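Local coordinates for hypothetical protein Cgl1923 (Corynebacterium glutamicum ATCC 13032, PDB 2P90) that is of unknown function but belongs to the PAC2 family, which probably links it to proteasome-assembly chaperones, at residues N158-D161 with D165-S168. Sequence-based numbering, arbitrary orientation.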
# COMPACT_ATOMS: atom_id res chain seq x y z
N ASN B 158 -19.00 -8.54 23.90
CA ASN B 158 -20.25 -8.83 24.60
C ASN B 158 -20.24 -10.24 25.22
O ASN B 158 -21.27 -10.71 25.71
CB ASN B 158 -21.46 -8.62 23.67
CG ASN B 158 -21.50 -9.62 22.50
OD1 ASN B 158 -20.83 -10.67 22.52
ND2 ASN B 158 -22.30 -9.30 21.47
N SER B 159 -19.09 -10.91 25.19
CA SER B 159 -18.90 -12.23 25.78
C SER B 159 -17.59 -12.26 26.59
O SER B 159 -16.97 -13.32 26.79
CB SER B 159 -18.91 -13.31 24.69
OG SER B 159 -17.94 -13.04 23.66
N THR B 160 -17.19 -11.08 27.04
CA THR B 160 -15.97 -10.86 27.79
C THR B 160 -16.04 -11.53 29.19
O THR B 160 -15.01 -11.88 29.78
CB THR B 160 -15.70 -9.35 27.93
OG1 THR B 160 -14.61 -9.13 28.81
CG2 THR B 160 -16.93 -8.60 28.50
N ASP B 161 -17.26 -11.68 29.70
CA ASP B 161 -17.56 -12.33 30.98
C ASP B 161 -16.90 -13.69 31.10
O ASP B 161 -16.54 -14.10 32.19
CB ASP B 161 -19.08 -12.46 31.13
CG ASP B 161 -19.80 -12.57 29.76
OD1 ASP B 161 -20.20 -11.51 29.19
OD2 ASP B 161 -19.92 -13.70 29.23
N ASP B 165 -9.55 -13.97 34.22
CA ASP B 165 -8.42 -13.08 34.45
C ASP B 165 -8.19 -12.13 33.27
O ASP B 165 -7.79 -12.54 32.18
CB ASP B 165 -7.15 -13.86 34.77
CG ASP B 165 -5.97 -12.96 35.02
OD1 ASP B 165 -6.14 -11.91 35.71
OD2 ASP B 165 -4.86 -13.28 34.54
N GLN B 166 -8.43 -10.85 33.52
CA GLN B 166 -8.36 -9.82 32.50
C GLN B 166 -8.43 -8.46 33.18
O GLN B 166 -9.51 -8.02 33.59
CB GLN B 166 -9.50 -10.01 31.49
CG GLN B 166 -10.24 -8.75 31.09
CD GLN B 166 -11.75 -8.86 31.24
OE1 GLN B 166 -12.49 -8.24 30.49
NE2 GLN B 166 -12.20 -9.65 32.21
N VAL B 167 -7.27 -7.83 33.29
CA VAL B 167 -7.09 -6.56 34.00
C VAL B 167 -7.58 -5.37 33.15
O VAL B 167 -6.95 -4.31 33.09
CB VAL B 167 -5.59 -6.44 34.52
CG1 VAL B 167 -5.20 -5.01 34.87
CG2 VAL B 167 -5.35 -7.38 35.75
N SER B 168 -8.76 -5.56 32.54
CA SER B 168 -9.30 -4.68 31.48
C SER B 168 -10.10 -3.46 31.97
O SER B 168 -11.23 -3.24 31.53
CB SER B 168 -10.17 -5.49 30.54
OG SER B 168 -11.38 -5.82 31.17
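Thr-160 and Gln-166 meet through one oxygen each: the hydroxyl OG1 of Thr-160 lies 2.8 Å from the amide oxygen OE1 of Gln-166. OE1 sits almost on the extension of the CB-OG1 bond of Thr-160 (CB-OG1...OE1 about 170°), and a hydroxyl proton, bent well away from that line, cannot point at it; the approach is oxygen to oxygen, with no proper bond. The rest of the amide stays farther off, with CD of Gln-166 3.8 Å and its NE2 4.2 Å from OG1 of Thr-160, so the threonine faces the oxygen side of the group. In Thr-160, OG1 stands opposite the backbone N (chi1 173°) and reaches across to Gln-166, while CG2 sits between N and the carbonyl carbon. The first two torsions of the glutamine both lie away from staggered positions; this strained course carries the amide out toward Thr-160, with OE1 between the hydroxyls of Thr-160 and Ser-168. Within its own segment, OE1 of Gln-166 accepts a hydrogen bond of 2.7 Å from OG of Ser-168. That donor stands above the amide plane, at a C=O...O angle of 93°. The backbone N of Ser-168 also bonds to O of Gln-166, closing an inverse gamma turn around Val-167 that brings the serine side chain beside the amide. Both segments belong to the connection between strands 153-157 and 173-175, and Thr-160 and Gln-166 both rest on Ala-155 of strand 153-157, outermost in this chain's sheet. Asp-165 forms a salt bridge with Lys-216. The Ser-168 bond, poorly directed, probably fixes the amide less firmly than its length suggests. With no proton between the two electron-rich oxygens, the Thr-160 contact probably adds little attraction, and the threonine hydroxyl proton must point another way.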